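Local coordinates for protein PurS (Thermus thermophilus, PDB 2CUW) that is of unknown function but belongs to the PurS family, small proteins built of a three-stranded antiparallel sheet and two helices, at residues Y4-L9 and I46-E51. Residues are numbered along the deposited sequence; the frame is centred on the assembly and turned at random.
Sequences YQATLL and IVFPAE
Tyr-4 and Phe-48 face each other as an antiparallel hydrogen-bonded pair, each amide N-H donating to the other's carbonyl: Tyr-4 N lies 2.8 Å from Phe-48 O, and Phe-48 N 2.9 Å from Tyr-4 O. Ala-6 and Ile-46 repeat this reciprocal pair of hydrogen bonds two residues on. Between the two pairs sits the non-hydrogen-bonded pair Gln-5 and Val-47, where the CA atoms draw in to 4.3 Å and CA-H groups point at carbonyls; Val-47 CA is 3.1 Å from Tyr-4 O.

The tighter packing lies on the side of the sheet that carries Tyr-4, Ala-6, Ile-46 and Phe-48. The CG of Phe-48 stands between its backbone N and carbonyl carbon (chi1 61°), a rotation that carries the ring across to strand 3-12. Tyr-4 CB there lies over one face of the phenyl ring, while Ala-6 CB meets its edge at CE2, 3.8 Å away. The Tyr-4 ring runs out toward the end of the other strand, where Ala-50 CB approaches CE2 obliquely to 3.5 Å and Phe-48 O lies near the ring plane at its edge. Farther along, the CD1 methyls of Leu-8 and Ile-46 touch at 3.8 Å. Helix 53-67 packs on this side, with Leu-53 and Ala-56 against Tyr-4, Ala-60 against Ala-6 and Met-63 against Phe-48.

On the opposite side the contact is looser: Gln-5 CG and Val-47 CG2 come no closer than 4.1 Å, Val-47 is exposed, and the extended Gln-5 chain makes a weak hydrogen bond to Glu-45. Strand 3-12 is central, flanked by 42-49 and 73-82, and this pairing joins it to an outermost strand of a three-stranded antiparallel sheet with helix 53-67 packed on one face, the two-layer alpha/beta architecture of this small protein.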
ATOM      1  N   TYR A   4       3.819  -8.898 -15.044  1.00 15.95           N
ATOM      2  CA  TYR A   4       3.905  -9.000 -13.598  1.00 13.99           C
ATOM      3  C   TYR A   4       2.817  -8.160 -12.945  1.00 13.28           C
ATOM      4  O   TYR A   4       2.250  -7.264 -13.564  1.00 13.45           O
ATOM      5  CB  TYR A   4       5.266  -8.512 -13.103  1.00 14.68           C
ATOM      6  CG  TYR A   4       6.448  -9.281 -13.653  1.00 15.45           C
ATOM      7  CD1 TYR A   4       7.012 -10.342 -12.944  1.00 15.28           C
ATOM      8  CD2 TYR A   4       7.006  -8.940 -14.882  1.00 14.82           C
ATOM      9  CE1 TYR A   4       8.112 -11.041 -13.453  1.00 16.05           C
ATOM     10  CE2 TYR A   4       8.099  -9.627 -15.400  1.00 12.96           C
ATOM     11  CZ  TYR A   4       8.652 -10.671 -14.685  1.00 17.02           C
ATOM     12  OH  TYR A   4       9.758 -11.324 -15.199  1.00 14.33           O
ATOM     13  N   GLN A   5       2.520  -8.477 -11.694  1.00 14.04           N
ATOM     14  CA  GLN A   5       1.541  -7.729 -10.930  1.00 13.86           C
ATOM     15  C   GLN A   5       2.233  -7.306  -9.654  1.00 12.23           C
ATOM     16  O   GLN A   5       2.746  -8.141  -8.906  1.00 13.05           O
ATOM     17  CB  GLN A   5       0.313  -8.584 -10.588  1.00 16.34           C
ATOM     18  CG  GLN A   5      -0.756  -7.816  -9.820  1.00 15.88           C
ATOM     19  CD  GLN A   5      -1.949  -8.670  -9.435  1.00 17.43           C
ATOM     20  OE1 GLN A   5      -2.612  -9.248 -10.287  1.00 19.18           O
ATOM     21  NE2 GLN A   5      -2.227  -8.747  -8.142  1.00 17.41           N
ATOM     22  N   ALA A   6       2.271  -6.002  -9.419  1.00 12.14           N
ATOM     23  CA  ALA A   6       2.883  -5.474  -8.218  1.00 12.32           C
ATOM     24  C   ALA A   6       1.761  -5.050  -7.287  1.00 13.29           C
ATOM     25  O   ALA A   6       0.803  -4.414  -7.719  1.00 16.22           O
ATOM     26  CB  ALA A   6       3.743  -4.269  -8.548  1.00 13.34           C
ATOM     27  N   THR A   7       1.877  -5.412  -6.016  1.00 10.97           N
ATOM     28  CA  THR A   7       0.881  -5.016  -5.035  1.00 11.50           C
ATOM     29  C   THR A   7       1.568  -3.953  -4.209  1.00 13.01           C
ATOM     30  O   THR A   7       2.396  -4.262  -3.349  1.00 13.28           O
ATOM     31  CB  THR A   7       0.469  -6.181  -4.119  1.00  8.02           C
ATOM     32  OG1 THR A   7      -0.083  -7.232  -4.916  1.00  9.55           O
ATOM     33  CG2 THR A   7      -0.571  -5.708  -3.111  1.00  8.51           C
ATOM     34  N   LEU A   8       1.237  -2.700  -4.506  1.00 11.69           N
ATOM     35  CA  LEU A   8       1.808  -1.554  -3.822  1.00 12.24           C
ATOM     36  C   LEU A   8       0.862  -0.977  -2.778  1.00 12.96           C
ATOM     37  O   LEU A   8      -0.308  -0.726  -3.065  1.00 14.45           O
ATOM     38  CB  LEU A   8       2.152  -0.462  -4.838  1.00 12.75           C
ATOM     39  CG  LEU A   8       3.351  -0.710  -5.760  1.00 15.86           C
ATOM     40  CD1 LEU A   8       3.383   0.341  -6.847  1.00 17.71           C
ATOM     41  CD2 LEU A   8       4.637  -0.678  -4.948  1.00 14.42           C
ATOM     42  N   LEU A   9       1.382  -0.771  -1.573  1.00 12.55           N
ATOM     43  CA  LEU A   9       0.619  -0.186  -0.479  1.00 13.21           C
ATOM     44  C   LEU A   9       1.148   1.223  -0.239  1.00 15.13           C
ATOM     45  O   LEU A   9       2.357   1.427  -0.104  1.00 16.66           O
ATOM     46  CB  LEU A   9       0.800  -0.995   0.810  1.00 10.80           C
ATOM     47  CG  LEU A   9       0.383  -2.471   0.769  1.00 10.80           C
ATOM     48  CD1 LEU A   9       0.553  -3.081   2.166  1.00  9.08           C
ATOM     49  CD2 LEU A   9      -1.072  -2.582   0.284  1.00  5.29           C
ATOM     50  N   ILE A  46      -0.911  -3.276  -9.745  1.00 11.44           N
ATOM     51  CA  ILE A  46      -0.468  -2.825 -11.058  1.00 13.25           C
ATOM     52  C   ILE A  46       0.099  -3.954 -11.898  1.00 10.78           C
ATOM     53  O   ILE A  46       1.022  -4.653 -11.481  1.00 10.54           O
ATOM     54  CB  ILE A  46       0.616  -1.734 -10.973  1.00 14.73           C
ATOM     55  CG1 ILE A  46       0.145  -0.574 -10.094  1.00 17.19           C
ATOM     56  CG2 ILE A  46       0.929  -1.223 -12.377  1.00 15.34           C
ATOM     57  CD1 ILE A  46       0.275  -0.841  -8.614  1.00 24.74           C
ATOM     58  N   VAL A  47      -0.469  -4.128 -13.080  1.00 11.64           N
ATOM     59  CA  VAL A  47      -0.022  -5.152 -14.007  1.00 13.86           C
ATOM     60  C   VAL A  47       0.806  -4.463 -15.093  1.00 14.32           C
ATOM     61  O   VAL A  47       0.373  -3.477 -15.696  1.00 15.18           O
ATOM     62  CB  VAL A  47      -1.216  -5.886 -14.635  1.00 14.40           C
ATOM     63  CG1 VAL A  47      -0.741  -6.846 -15.727  1.00 13.43           C
ATOM     64  CG2 VAL A  47      -1.960  -6.658 -13.549  1.00 14.72           C
ATOM     65  N   PHE A  48       2.004  -4.981 -15.327  1.00 14.49           N
ATOM     66  CA  PHE A  48       2.896  -4.398 -16.318  1.00 15.58           C
ATOM     67  C   PHE A  48       3.915  -5.414 -16.830  1.00 15.95           C
ATOM     68  O   PHE A  48       4.221  -6.394 -16.155  1.00 15.32           O
ATOM     69  CB  PHE A  48       3.635  -3.206 -15.700  1.00 13.19           C
ATOM     70  CG  PHE A  48       4.495  -3.567 -14.519  1.00 14.90           C
ATOM     71  CD1 PHE A  48       5.874  -3.701 -14.659  1.00 14.46           C
ATOM     72  CD2 PHE A  48       3.928  -3.785 -13.267  1.00 14.21           C
ATOM     73  CE1 PHE A  48       6.677  -4.046 -13.575  1.00 14.01           C
ATOM     74  CE2 PHE A  48       4.724  -4.132 -12.168  1.00 16.32           C
ATOM     75  CZ  PHE A  48       6.102  -4.263 -12.322  1.00 14.67           C
ATOM     76  N   PRO A  49       4.454  -5.182 -18.035  1.00 16.69           N
ATOM     77  CA  PRO A  49       5.442  -6.091 -18.613  1.00 17.62           C
ATOM     78  C   PRO A  49       6.843  -5.703 -18.142  1.00 19.43           C
ATOM     79  O   PRO A  49       7.088  -4.552 -17.779  1.00 17.13           O
ATOM     80  CB  PRO A  49       5.246  -5.883 -20.108  1.00 17.68           C
ATOM     81  CG  PRO A  49       4.986  -4.414 -20.187  1.00 19.31           C
ATOM     82  CD  PRO A  49       4.047  -4.156 -19.014  1.00 16.83           C
ATOM     83  N   ALA A  50       7.751  -6.671 -18.133  1.00 20.13           N
ATOM     84  CA  ALA A  50       9.131  -6.434 -17.720  1.00 22.84           C
ATOM     85  C   ALA A  50      10.024  -7.542 -18.271  1.00 24.97           C
ATOM     86  O   ALA A  50       9.540  -8.615 -18.635  1.00 25.06           O
ATOM     87  CB  ALA A  50       9.234  -6.389 -16.193  1.00 22.78           C
ATOM     88  N   GLU A  51      11.323  -7.270 -18.324  1.00 25.50           N
ATOM     89  CA  GLU A  51      12.311  -8.219 -18.826  1.00 26.46           C
ATOM     90  C   GLU A  51      12.494  -9.422 -17.913  1.00 25.34           C
ATOM     91  O   GLU A  51      12.617 -10.556 -18.378  1.00 24.05           O
ATOM     92  CB  GLU A  51      13.660  -7.525 -18.996  1.00 29.22           C
ATOM     93  CG  GLU A  51      13.780  -6.719 -20.269  1.00 34.16           C
ATOM     94  CD  GLU A  51      13.630  -7.591 -21.499  1.00 37.04           C
ATOM     95  OE1 GLU A  51      14.183  -8.716 -21.493  1.00 37.60           O
ATOM     96  OE2 GLU A  51      12.970  -7.150 -22.465  1.00 38.60           O
TER